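Local coordinates for Mgp-operon protein 3 (PDB 6RJ1) that is an extracellular adhesin of Mycoplasma pneumoniae that probably acts with the adhesin P1 in attaching the bacterium to host cells, perhaps through sugars, at residues P16-P19 and F20-L24; G27-V30 and V31-A34; Q449-H452 and T453-A456; N813-P816 and D817-K820. All coordinates share one frame; numbering follows the deposited sequence.

Interaction 1 (P16-P19 and F20-L24); sequences PYTP and FTTPL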
ATOM      1  N   PRO A  16      19.708  25.255   4.466  1.00 76.08           N
ATOM      2  CA  PRO A  16      20.074  25.637   3.091  1.00 76.16           C
ATOM      3  C   PRO A  16      21.569  25.466   2.828  1.00 80.79           C
ATOM      4  O   PRO A  16      22.389  26.019   3.551  1.00 80.79           O
ATOM      5  CB  PRO A  16      19.631  27.103   2.990  1.00 77.43           C
ATOM      6  CG  PRO A  16      19.586  27.597   4.405  1.00 81.73           C
ATOM      7  CD  PRO A  16      19.681  26.433   5.357  1.00 77.21           C
ATOM      8  N   TYR A  17      21.918  24.681   1.809  1.00 77.21           N
ATOM      9  CA  TYR A  17      23.299  24.434   1.420  1.00 77.14           C
ATOM     10  C   TYR A  17      23.624  25.221   0.158  1.00 82.87           C
ATOM     11  O   TYR A  17      22.800  25.286  -0.759  1.00 83.35           O
ATOM     12  CB  TYR A  17      23.554  22.932   1.217  1.00 77.20           C
ATOM     13  CG  TYR A  17      23.754  22.180   2.513  1.00 78.21           C
ATOM     14  CD1 TYR A  17      22.668  21.711   3.244  1.00 79.43           C
ATOM     15  CD2 TYR A  17      25.028  21.937   3.010  1.00 79.86           C
ATOM     16  CE1 TYR A  17      22.846  20.998   4.430  1.00 80.57           C
ATOM     17  CE2 TYR A  17      25.220  21.233   4.199  1.00 80.98           C
ATOM     18  CZ  TYR A  17      24.126  20.769   4.910  1.00 87.89           C
ATOM     19  OH  TYR A  17      24.309  20.083   6.087  1.00 88.29           O
ATOM     20  N   THR A  18      24.814  25.831   0.120  1.00 78.81           N
ATOM     21  CA  THR A  18      25.275  26.603  -1.030  1.00 78.13           C
ATOM     22  C   THR A  18      25.959  25.672  -2.047  1.00 83.08           C
ATOM     23  O   THR A  18      26.394  24.585  -1.655  1.00 81.29           O
ATOM     24  CB  THR A  18      26.235  27.718  -0.568  1.00 78.67           C
ATOM     25  OG1 THR A  18      27.420  27.144  -0.006  1.00 78.65           O
ATOM     26  CG2 THR A  18      25.583  28.699   0.386  1.00 72.55           C
ATOM     27  N   PRO A  19      26.151  26.085  -3.329  1.00 82.62           N
ATOM     28  CA  PRO A  19      26.890  25.222  -4.266  1.00 83.26           C
ATOM     29  C   PRO A  19      28.398  25.117  -3.931  1.00 88.90           C
ATOM     30  O   PRO A  19      29.156  24.529  -4.693  1.00 89.44           O
ATOM     31  CB  PRO A  19      26.595  25.856  -5.628  1.00 84.98           C
ATOM     32  CG  PRO A  19      26.387  27.281  -5.334  1.00 89.22           C
ATOM     33  CD  PRO A  19      25.735  27.345  -3.985  1.00 84.64           C
ATOM     34  N   PHE A  20      28.817  25.660  -2.767  1.00 85.46           N
ATOM     35  CA  PHE A  20      30.161  25.541  -2.207  1.00 85.42           C
ATOM     36  C   PHE A  20      30.186  24.332  -1.255  1.00 89.95           C
ATOM     37  O   PHE A  20      31.221  24.055  -0.652  1.00 89.24           O
ATOM     38  CB  PHE A  20      30.528  26.795  -1.413  1.00 87.42           C
ATOM     39  CG  PHE A  20      31.117  27.937  -2.194  1.00 89.34           C
ATOM     40  CD1 PHE A  20      32.177  27.731  -3.070  1.00 92.85           C
ATOM     41  CD2 PHE A  20      30.675  29.235  -1.988  1.00 92.01           C
ATOM     42  CE1 PHE A  20      32.742  28.798  -3.769  1.00 94.40           C
ATOM     43  CE2 PHE A  20      31.250  30.305  -2.672  1.00 95.57           C
ATOM     44  CZ  PHE A  20      32.289  30.085  -3.550  1.00 94.16           C
ATOM     45  N   THR A  21      29.023  23.639  -1.108  1.00 87.88           N
ATOM     46  CA  THR A  21      28.721  22.435  -0.296  1.00 87.71           C
ATOM     47  C   THR A  21      28.604  22.744   1.220  1.00 90.90           C
ATOM     48  O   THR A  21      28.476  21.814   2.025  1.00 90.54           O
ATOM     49  CB  THR A  21      29.686  21.240  -0.583  1.00 94.41           C
ATOM     50  OG1 THR A  21      30.954  21.454   0.031  1.00 94.92           O
ATOM     51  CG2 THR A  21      29.869  20.960  -2.071  1.00 92.99           C
ATOM     52  N   THR A  22      28.601  24.036   1.599  1.00 86.40           N
ATOM     53  CA  THR A  22      28.508  24.438   3.003  1.00 85.78           C
ATOM     54  C   THR A  22      27.134  25.012   3.357  1.00 88.80           C
ATOM     55  O   THR A  22      26.552  25.738   2.543  1.00 88.38           O
ATOM     56  CB  THR A  22      29.598  25.446   3.353  1.00 94.04           C
ATOM     57  OG1 THR A  22      29.474  26.568   2.487  1.00 92.75           O
ATOM     58  CG2 THR A  22      30.995  24.854   3.278  1.00 94.20           C
ATOM     59  N   PRO A  23      26.621  24.753   4.588  1.00 84.16           N
ATOM     60  CA  PRO A  23      25.330  25.346   4.974  1.00 83.60           C
ATOM     61  C   PRO A  23      25.416  26.864   5.123  1.00 87.01           C
ATOM     62  O   PRO A  23      26.404  27.388   5.650  1.00 87.24           O
ATOM     63  CB  PRO A  23      25.003  24.656   6.297  1.00 85.41           C
ATOM     64  CG  PRO A  23      26.305  24.226   6.841  1.00 89.82           C
ATOM     65  CD  PRO A  23      27.180  23.921   5.675  1.00 85.40           C
ATOM     66  N   LEU A  24      24.400  27.570   4.616  1.00 82.16           N
ATOM     67  CA  LEU A  24      24.319  29.026   4.650  1.00 81.17           C
ATOM     68  C   LEU A  24      23.992  29.525   6.055  1.00 84.79           C
ATOM     69  O   LEU A  24      24.555  30.532   6.482  1.00 84.80           O
ATOM     70  CB  LEU A  24      23.301  29.516   3.603  1.00 80.92           C
ATOM     71  CG  LEU A  24      23.274  31.006   3.242  1.00 84.99           C
ATOM     72  CD1 LEU A  24      24.670  31.549   2.876  1.00 84.16           C
ATOM     73  CD2 LEU A  24      22.300  31.247   2.112  1.00 87.65           C
TER
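Leu-24 N meets Pro-16 O at 2.8 Å, one of three backbone hydrogen bonds that fold 20-24 back against 16-19 in a tight reversal at the end of strand 13-17. Thr-18 N bonds Thr-22 O at 3.0 Å. Thr-21 N reaches Thr-18 O at 2.8 Å and closes a type I beta turn. Thr-21 itself takes a left-handed conformation (phi 75°), which lets the chain run back beside Tyr-17.

Side-chain bonding reinforces the backbone. Thr-18 OG1 sits between its own N and carbonyl carbon (chi1 65°) and donates to Thr-22 O at 3.0 Å, in the carbonyl plane and on a lone pair, so one carbonyl is gripped twice by one residue. The same hydroxyl weakly accepts from Phe-20 N.

Apolar contact lies mainly beside Tyr-17. Its ring runs alongside Pro-23, whose CB rests over one face, 4.2 Å from the ring centroid, in a CH-pi contact. Elsewhere Thr-18 CG2 meets Leu-24 CD1 at 3.9 Å, the two side chains crossing nearly at right angles. Thr-930 and Leu-933 of strand 928-933 also touch Tyr-17.

With Pro-19 and Pro-23 supplying no N-H, a threonine hydroxyl adds to the few backbone donors that tie the reversal.

Interaction 2 (G27-V30 and V31-A34); sequences GLDV and VRAA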
ATOM      1  N   GLY A  27      19.736  26.441   9.675  1.00 79.43           N
ATOM      2  CA  GLY A  27      18.540  25.775   9.178  1.00 78.60           C
ATOM      3  C   GLY A  27      17.279  26.115   9.937  1.00 80.40           C
ATOM      4  O   GLY A  27      17.326  26.720  11.014  1.00 79.90           O
ATOM      5  N   LEU A  28      16.139  25.701   9.392  1.00 74.94           N
ATOM      6  CA  LEU A  28      14.840  25.967   9.988  1.00 73.10           C
ATOM      7  C   LEU A  28      14.329  24.761  10.788  1.00 75.60           C
ATOM      8  O   LEU A  28      14.103  23.703  10.201  1.00 74.84           O
ATOM      9  CB  LEU A  28      13.857  26.373   8.862  1.00 72.57           C
ATOM     10  CG  LEU A  28      12.352  26.379   9.161  1.00 75.99           C
ATOM     11  CD1 LEU A  28      11.902  27.712   9.713  1.00 75.88           C
ATOM     12  CD2 LEU A  28      11.562  26.018   7.926  1.00 75.79           C
ATOM     13  N   ASP A  29      14.131  24.929  12.122  1.00 71.16           N
ATOM     14  CA  ASP A  29      13.554  23.883  12.969  1.00 70.14           C
ATOM     15  C   ASP A  29      12.056  24.057  12.850  1.00 74.05           C
ATOM     16  O   ASP A  29      11.455  24.886  13.539  1.00 74.28           O
ATOM     17  CB  ASP A  29      14.010  23.963  14.438  1.00 71.52           C
ATOM     18  CG  ASP A  29      13.576  22.787  15.323  1.00 80.14           C
ATOM     19  OD1 ASP A  29      12.505  22.180  15.047  1.00 78.10           O
ATOM     20  OD2 ASP A  29      14.301  22.478  16.288  1.00 89.94           O
ATOM     21  N   VAL A  30      11.476  23.298  11.922  1.00 69.98           N
ATOM     22  CA  VAL A  30      10.072  23.298  11.532  1.00 69.82           C
ATOM     23  C   VAL A  30       9.121  23.218  12.750  1.00 74.98           C
ATOM     24  O   VAL A  30       8.165  23.995  12.821  1.00 75.93           O
ATOM     25  CB  VAL A  30       9.860  22.176  10.481  1.00 73.63           C
ATOM     26  CG1 VAL A  30       8.398  21.826  10.286  1.00 73.46           C
ATOM     27  CG2 VAL A  30      10.496  22.554   9.149  1.00 73.38           C
ATOM     28  N   VAL A  31       9.422  22.335  13.723  1.00 70.70           N
ATOM     29  CA  VAL A  31       8.614  22.123  14.930  1.00 69.87           C
ATOM     30  C   VAL A  31       8.696  23.341  15.887  1.00 74.82           C
ATOM     31  O   VAL A  31       7.645  23.829  16.325  1.00 74.31           O
ATOM     32  CB  VAL A  31       8.951  20.761  15.601  1.00 73.01           C
ATOM     33  CG1 VAL A  31       8.285  20.610  16.966  1.00 72.89           C
ATOM     34  CG2 VAL A  31       8.552  19.607  14.694  1.00 72.54           C
ATOM     35  N   ARG A  32       9.917  23.820  16.190  0.70 71.89           N
ATOM     36  CA  ARG A  32      10.150  24.984  17.049  0.70 71.88           C
ATOM     37  C   ARG A  32       9.533  26.256  16.443  0.70 75.97           C
ATOM     38  O   ARG A  32       8.863  27.004  17.159  0.70 75.75           O
ATOM     39  CB  ARG A  32      11.658  25.192  17.282  0.70 72.40           C
ATOM     40  CG  ARG A  32      12.106  24.977  18.721  0.70 81.69           C
ATOM     41  CD  ARG A  32      12.910  23.700  18.879  0.70 87.80           C
ATOM     42  NE  ARG A  32      13.426  23.542  20.238  0.70 91.82           N
ATOM     43  CZ  ARG A  32      14.342  22.648  20.601  0.70101.30           C
ATOM     44  NH1 ARG A  32      14.878  21.832  19.701  0.70 79.67           N
ATOM     45  NH2 ARG A  32      14.746  22.580  21.862  0.70 92.64           N
ATOM     46  N   ALA A  33       9.746  26.478  15.121  1.00 72.46           N
ATOM     47  CA  ALA A  33       9.254  27.652  14.374  1.00 72.16           C
ATOM     48  C   ALA A  33       7.736  27.724  14.289  1.00 75.43           C
ATOM     49  O   ALA A  33       7.188  28.826  14.267  1.00 75.07           O
ATOM     50  CB  ALA A  33       9.853  27.685  12.977  1.00 72.97           C
ATOM     51  N   ALA A  34       7.061  26.557  14.238  1.00 71.70           N
ATOM     52  CA  ALA A  34       5.599  26.480  14.161  1.00 71.40           C
ATOM     53  C   ALA A  34       4.936  26.576  15.538  1.00 76.58           C
ATOM     54  O   ALA A  34       3.708  26.575  15.623  1.00 77.25           O
ATOM     55  CB  ALA A  34       5.179  25.203  13.457  1.00 71.72           C
TER
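Asp-29 OD1 is gripped by two backbone N-H groups at the start of helix 30-33. Arg-32 N approaches it at 3.3 Å on a nearly straight path (176°) but from well above the carboxylate plane, while Val-31 N adds a weak, bent bond at 3.4 Å. The acid can turn back over the first helical turn because its CG lies anti to its backbone N (chi1 -173°), beside the carbonyl carbon.

The other oxygen faces the arginine side chain. Asp-29 OD2 lies at the edge of the Arg-32 guanidinium, in its plane, and 3.5 Å from NH1 in a long salt bridge; the carboxylate itself stands almost perpendicular to that plane. Arg-32 is exposed and has a second deposited conformer, so this long ion pair is doubtful as a fixed feature, whereas the backbone bonds to OD1 do not depend on where the guanidinium lies.

Backbone carbonyls carry the helix onward. Asp-29 O accepts from Ala-33 N at 2.8 Å, and Val-30 O from Ala-34 N at 3.1 Å. On the apolar side Leu-28 CD1 touches Ala-33 CB at 3.9 Å, and Phe-118 of strand 114-121 packs against both residues. Val-30 and Val-31 both touch Val-57 of strand 52-59.

The whole is a classic aspartate N-cap, here set where strand 28-29 passes without a linker into a single turn of helix laid against the neighbouring large sheet.

Interaction 3 (Q449-H452 and T453-A456); sequences QLYH and TSTA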
ATOM      1  N   GLN A 449      -3.147   4.202  15.454  1.00 57.72           N
ATOM      2  CA  GLN A 449      -2.067   3.791  14.556  1.00 57.33           C
ATOM      3  C   GLN A 449      -2.401   4.136  13.132  1.00 60.60           C
ATOM      4  O   GLN A 449      -1.513   4.556  12.400  1.00 60.89           O
ATOM      5  CB  GLN A 449      -1.748   2.293  14.667  1.00 58.35           C
ATOM      6  CG  GLN A 449      -1.422   1.788  16.072  1.00 66.77           C
ATOM      7  CD  GLN A 449      -0.098   2.230  16.644  1.00 72.23           C
ATOM      8  OE1 GLN A 449       0.608   3.098  16.109  1.00 63.12           O
ATOM      9  NE2 GLN A 449       0.264   1.621  17.758  1.00 57.15           N
ATOM     10  N   LEU A 450      -3.681   3.987  12.747  1.00 56.38           N
ATOM     11  CA  LEU A 450      -4.147   4.336  11.410  1.00 55.93           C
ATOM     12  C   LEU A 450      -4.099   5.854  11.219  1.00 62.56           C
ATOM     13  O   LEU A 450      -3.718   6.302  10.138  1.00 63.15           O
ATOM     14  CB  LEU A 450      -5.550   3.779  11.111  1.00 55.13           C
ATOM     15  CG  LEU A 450      -5.692   2.263  10.985  1.00 58.40           C
ATOM     16  CD1 LEU A 450      -7.145   1.850  11.063  1.00 58.13           C
ATOM     17  CD2 LEU A 450      -5.048   1.739   9.724  1.00 59.30           C
ATOM     18  N   TYR A 451      -4.415   6.647  12.267  1.00 59.36           N
ATOM     19  CA  TYR A 451      -4.322   8.101  12.143  1.00 59.46           C
ATOM     20  C   TYR A 451      -2.868   8.554  11.968  1.00 65.12           C
ATOM     21  O   TYR A 451      -2.568   9.285  11.019  1.00 65.44           O
ATOM     22  CB  TYR A 451      -5.022   8.856  13.293  1.00 60.41           C
ATOM     23  CG  TYR A 451      -4.869  10.360  13.162  1.00 62.61           C
ATOM     24  CD1 TYR A 451      -5.675  11.092  12.289  1.00 64.10           C
ATOM     25  CD2 TYR A 451      -3.853  11.040  13.834  1.00 63.51           C
ATOM     26  CE1 TYR A 451      -5.493  12.461  12.113  1.00 64.25           C
ATOM     27  CE2 TYR A 451      -3.658  12.408  13.658  1.00 63.86           C
ATOM     28  CZ  TYR A 451      -4.484  13.114  12.803  1.00 70.69           C
ATOM     29  OH  TYR A 451      -4.294  14.460  12.648  1.00 73.08           O
ATOM     30  N   HIS A 452      -1.976   8.115  12.882  1.00 61.95           N
ATOM     31  CA  HIS A 452      -0.547   8.447  12.876  1.00 61.31           C
ATOM     32  C   HIS A 452       0.152   8.048  11.576  1.00 64.69           C
ATOM     33  O   HIS A 452       0.925   8.841  11.046  1.00 64.73           O
ATOM     34  CB  HIS A 452       0.154   7.828  14.088  1.00 61.82           C
ATOM     35  CG  HIS A 452       1.520   8.379  14.335  1.00 64.78           C
ATOM     36  ND1 HIS A 452       2.647   7.702  13.930  1.00 66.48           N
ATOM     37  CD2 HIS A 452       1.894   9.529  14.941  1.00 66.27           C
ATOM     38  CE1 HIS A 452       3.672   8.448  14.306  1.00 65.80           C
ATOM     39  NE2 HIS A 452       3.265   9.560  14.918  1.00 66.04           N
ATOM     40  N   THR A 453      -0.136   6.846  11.044  1.00 60.88           N
ATOM     41  CA  THR A 453       0.453   6.389   9.778  1.00 59.70           C
ATOM     42  C   THR A 453      -0.173   7.089   8.549  1.00 63.18           C
ATOM     43  O   THR A 453       0.514   7.249   7.549  1.00 63.32           O
ATOM     44  CB  THR A 453       0.436   4.850   9.652  1.00 63.79           C
ATOM     45  OG1 THR A 453      -0.890   4.353   9.821  1.00 62.64           O
ATOM     46  CG2 THR A 453       1.392   4.161  10.618  1.00 60.30           C
ATOM     47  N   SER A 454      -1.459   7.500   8.613  1.00 60.49           N
ATOM     48  CA  SER A 454      -2.140   8.160   7.486  1.00 60.56           C
ATOM     49  C   SER A 454      -1.609   9.574   7.162  1.00 65.74           C
ATOM     50  O   SER A 454      -1.819  10.071   6.050  1.00 65.13           O
ATOM     51  CB  SER A 454      -3.651   8.187   7.684  1.00 62.55           C
ATOM     52  OG  SER A 454      -4.032   9.010   8.773  1.00 68.17           O
ATOM     53  N   THR A 455      -0.930  10.213   8.126  1.00 62.56           N
ATOM     54  CA  THR A 455      -0.370  11.553   7.951  1.00 62.40           C
ATOM     55  C   THR A 455       1.113  11.378   7.629  1.00 67.28           C
ATOM     56  O   THR A 455       1.980  11.692   8.455  1.00 66.97           O
ATOM     57  CB  THR A 455      -0.684  12.416   9.184  1.00 68.70           C
ATOM     58  OG1 THR A 455      -0.020  11.882  10.331  1.00 70.28           O
ATOM     59  CG2 THR A 455      -2.175  12.520   9.462  1.00 63.18           C
ATOM     60  N   ALA A 456       1.394  10.837   6.417  1.00 64.30           N
ATOM     61  CA  ALA A 456       2.744  10.479   5.988  1.00 64.20           C
ATOM     62  C   ALA A 456       3.312  11.245   4.777  1.00 68.87           C
ATOM     63  O   ALA A 456       4.509  11.548   4.772  1.00 67.42           O
ATOM     64  CB  ALA A 456       2.807   8.976   5.718  1.00 64.65           C
TER
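Thr-453 meets Gln-449 one helical turn back, and this is the tight part of the contact. Gln-449 O receives Thr-453 OG1 at 2.7 Å and Thr-453 N at 3.0 Å, the two donors arriving from opposite faces of the carbonyl plane. With chi1 at 55° the hydroxyl tucks back against the helix. Ser-454 divides its donors: OG bonds Tyr-451 O at 2.7 Å, and N goes mainly to Leu-450 O at 3.0 Å.

Beyond Ser-454 the grip slackens. Thr-455 N is joined to Tyr-451 O only weakly, at 3.5 Å, and the Thr-455 hydroxyl finds its stronger partner in Ser-113 OG. Beside these polar links, Thr-455 CG2 lies over one face of the Tyr-451 ring, toward its rim and 4.1 Å from CZ.

This looser end is not turned to solvent, for all the touching residues are buried. The phenol hydroxyl of Tyr-451 bonds Leu-134 O and Ser-113 N, and Phe-84 meets its ring edge-to-face.

The Thr-453 and Ser-454 hydroxyls thus give buried carbonyls near the C-terminal end of helix 446-454 a donor in addition to backbone N-H groups.

Interaction 4 (N813-P816 and D817-K820); sequences NFNP and DTDK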
ATOM      1  N   ASN A 813       2.515   6.439 -17.750  1.00 65.80           N
ATOM      2  CA  ASN A 813       2.444   7.362 -18.884  1.00 65.65           C
ATOM      3  C   ASN A 813       1.095   8.038 -19.023  1.00 70.45           C
ATOM      4  O   ASN A 813       0.053   7.410 -18.818  1.00 68.51           O
ATOM      5  CB  ASN A 813       2.852   6.654 -20.179  1.00 64.23           C
ATOM      6  CG  ASN A 813       4.131   5.872 -20.028  1.00 85.46           C
ATOM      7  OD1 ASN A 813       5.221   6.436 -19.886  1.00 83.95           O
ATOM      8  ND2 ASN A 813       4.021   4.552 -20.023  1.00 74.21           N
ATOM      9  N   PHE A 814       1.128   9.335 -19.373  1.00 69.76           N
ATOM     10  CA  PHE A 814      -0.060  10.177 -19.511  1.00 70.54           C
ATOM     11  C   PHE A 814      -0.089  10.931 -20.834  1.00 79.54           C
ATOM     12  O   PHE A 814       0.961  11.173 -21.433  1.00 80.29           O
ATOM     13  CB  PHE A 814      -0.150  11.175 -18.335  1.00 71.55           C
ATOM     14  CG  PHE A 814      -0.007  10.565 -16.958  1.00 72.20           C
ATOM     15  CD1 PHE A 814      -1.102  10.013 -16.308  1.00 74.88           C
ATOM     16  CD2 PHE A 814       1.224  10.533 -16.319  1.00 73.51           C
ATOM     17  CE1 PHE A 814      -0.965   9.435 -15.043  1.00 75.31           C
ATOM     18  CE2 PHE A 814       1.359   9.954 -15.056  1.00 75.90           C
ATOM     19  CZ  PHE A 814       0.263   9.406 -14.428  1.00 73.87           C
ATOM     20  N   ASN A 815      -1.302  11.305 -21.283  1.00 79.34           N
ATOM     21  CA  ASN A 815      -1.533  12.097 -22.492  1.00 80.67           C
ATOM     22  C   ASN A 815      -1.473  13.580 -22.065  1.00 87.59           C
ATOM     23  O   ASN A 815      -2.342  14.031 -21.315  1.00 87.01           O
ATOM     24  CB  ASN A 815      -2.894  11.750 -23.110  1.00 82.13           C
ATOM     25  CG  ASN A 815      -3.161  12.399 -24.443  1.00107.54           C
ATOM     26  OD1 ASN A 815      -3.178  13.628 -24.585  1.00100.02           O
ATOM     27  ND2 ASN A 815      -3.400  11.580 -25.451  1.00101.64           N
ATOM     28  N   PRO A 816      -0.445  14.345 -22.481  1.00 87.14           N
ATOM     29  CA  PRO A 816      -0.355  15.748 -22.032  1.00 88.16           C
ATOM     30  C   PRO A 816      -1.357  16.718 -22.675  1.00 94.73           C
ATOM     31  O   PRO A 816      -1.579  17.809 -22.141  1.00 94.52           O
ATOM     32  CB  PRO A 816       1.093  16.121 -22.340  1.00 89.86           C
ATOM     33  CG  PRO A 816       1.474  15.247 -23.481  1.00 93.95           C
ATOM     34  CD  PRO A 816       0.698  13.970 -23.343  1.00 89.16           C
ATOM     35  N   ASP A 817      -1.956  16.326 -23.810  1.00 92.85           N
ATOM     36  CA  ASP A 817      -2.936  17.149 -24.521  1.00 93.50           C
ATOM     37  C   ASP A 817      -4.322  17.111 -23.859  1.00 97.48           C
ATOM     38  O   ASP A 817      -5.128  18.017 -24.102  1.00 98.34           O
ATOM     39  CB  ASP A 817      -3.041  16.732 -26.003  1.00 95.69           C
ATOM     40  CG  ASP A 817      -1.720  16.618 -26.742  1.00109.47           C
ATOM     41  OD1 ASP A 817      -0.859  17.519 -26.569  1.00111.22           O
ATOM     42  OD2 ASP A 817      -1.553  15.639 -27.507  1.00113.81           O
ATOM     43  N   THR A 818      -4.605  16.061 -23.049  1.00 91.57           N
ATOM     44  CA  THR A 818      -5.892  15.871 -22.368  1.00 90.82           C
ATOM     45  C   THR A 818      -5.763  15.740 -20.841  1.00 93.89           C
ATOM     46  O   THR A 818      -6.781  15.813 -20.145  1.00 94.02           O
ATOM     47  CB  THR A 818      -6.640  14.642 -22.933  1.00 98.94           C
ATOM     48  OG1 THR A 818      -5.901  13.448 -22.651  1.00 95.88           O
ATOM     49  CG2 THR A 818      -6.959  14.763 -24.426  1.00 97.28           C
ATOM     50  N   ASP A 819      -4.525  15.519 -20.331  1.00 88.69           N
ATOM     51  CA  ASP A 819      -4.193  15.327 -18.913  1.00 87.47           C
ATOM     52  C   ASP A 819      -4.951  14.122 -18.339  1.00 90.21           C
ATOM     53  O   ASP A 819      -5.563  14.178 -17.267  1.00 90.42           O
ATOM     54  CB  ASP A 819      -4.352  16.618 -18.087  1.00 89.09           C
ATOM     55  CG  ASP A 819      -3.475  17.761 -18.567  1.00101.26           C
ATOM     56  OD1 ASP A 819      -2.238  17.578 -18.622  1.00102.34           O
ATOM     57  OD2 ASP A 819      -4.025  18.838 -18.884  1.00108.00           O
ATOM     58  N   LYS A 820      -4.900  13.026 -19.106  1.00 85.25           N
ATOM     59  CA  LYS A 820      -5.519  11.732 -18.832  1.00 84.28           C
ATOM     60  C   LYS A 820      -4.459  10.629 -18.997  1.00 87.51           C
ATOM     61  O   LYS A 820      -3.344  10.917 -19.428  1.00 87.16           O
ATOM     62  CB  LYS A 820      -6.691  11.499 -19.808  1.00 86.16           C
ATOM     63  CG  LYS A 820      -7.907  12.380 -19.550  1.00100.77           C
ATOM     64  CD  LYS A 820      -8.934  12.244 -20.663  1.00114.03           C
ATOM     65  CE  LYS A 820     -10.199  13.020 -20.384  1.00130.07           C
ATOM     66  NZ  LYS A 820     -11.130  12.260 -19.508  1.00142.70           N
TER
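Asp-819 adopts a left-handed backbone conformation (phi 59°), a position more often filled by glycine, and together with Lys-820 it faces Asn-815 across the chain reversal. Two short backbone bonds, one of them bent, frame this bulge. Asn-815 N donates to Lys-820 O at 2.8 Å, and Asp-819 N donates to Asn-815 O at the same distance, 2.8 Å, though with a bent N-H (131°). Thr-818 N adds a weak bond to Asn-815 O.

The amide of Asn-815 serves the turn as well. The extended chi1 of -173° carries OD1 forward over the next residues, where Asp-817 N lies 3.1 Å away and Thr-818 N 3.2 Å away. Both bonds are bent and weak, but one side-chain oxygen collects the two successive N-H groups. The Thr-818 side chain lies across that of Asn-815, with OG1 3.4 Å from CG.

On the strand side, Lys-820 O approaches the Phe-814 ring at its edge, in plane, and lies 3.4 Å from CB; the Phe-814 side chain also touches Ala-801 of strand 799-805 and Val-551 of strand 549-563, in another sheet. The two acids hold the loop to its surroundings: Asp-817 OD1 bonds Lys-796 N, and Asp-819 OD1 bonds the Tyr-799 hydroxyl.

The G1 beta bulge of Asp-819 and Lys-820 opposite Asn-815 is a common feature of tight beta hairpins; here, with a weakly bonded Asx-type turn at Asn-815, it joins strands 808-815 and 820-821 of an antiparallel sheet.

Along the chain the four contacts follow in series, each closing before the next opens. Interactions 1 and 2 are consecutive and share the small antiparallel sheet in which strands 13-17 and 28-29 are neighbours; their centres lie 19 Å apart, and they touch where Pro-16 CD meets Gly-27 CA at 4.0 Å. Interaction 3, on helix 446-454, is the deepest, its centre about 13 Å from the chain centre and 22 Å from the centre of interaction 2. Interaction 4 belongs to a separate antiparallel sheet, its centre 32 to 38 Å from the others. Apart from the touching first pair, these short-range contacts mark well-separated places in a large, strand-rich adhesin chain.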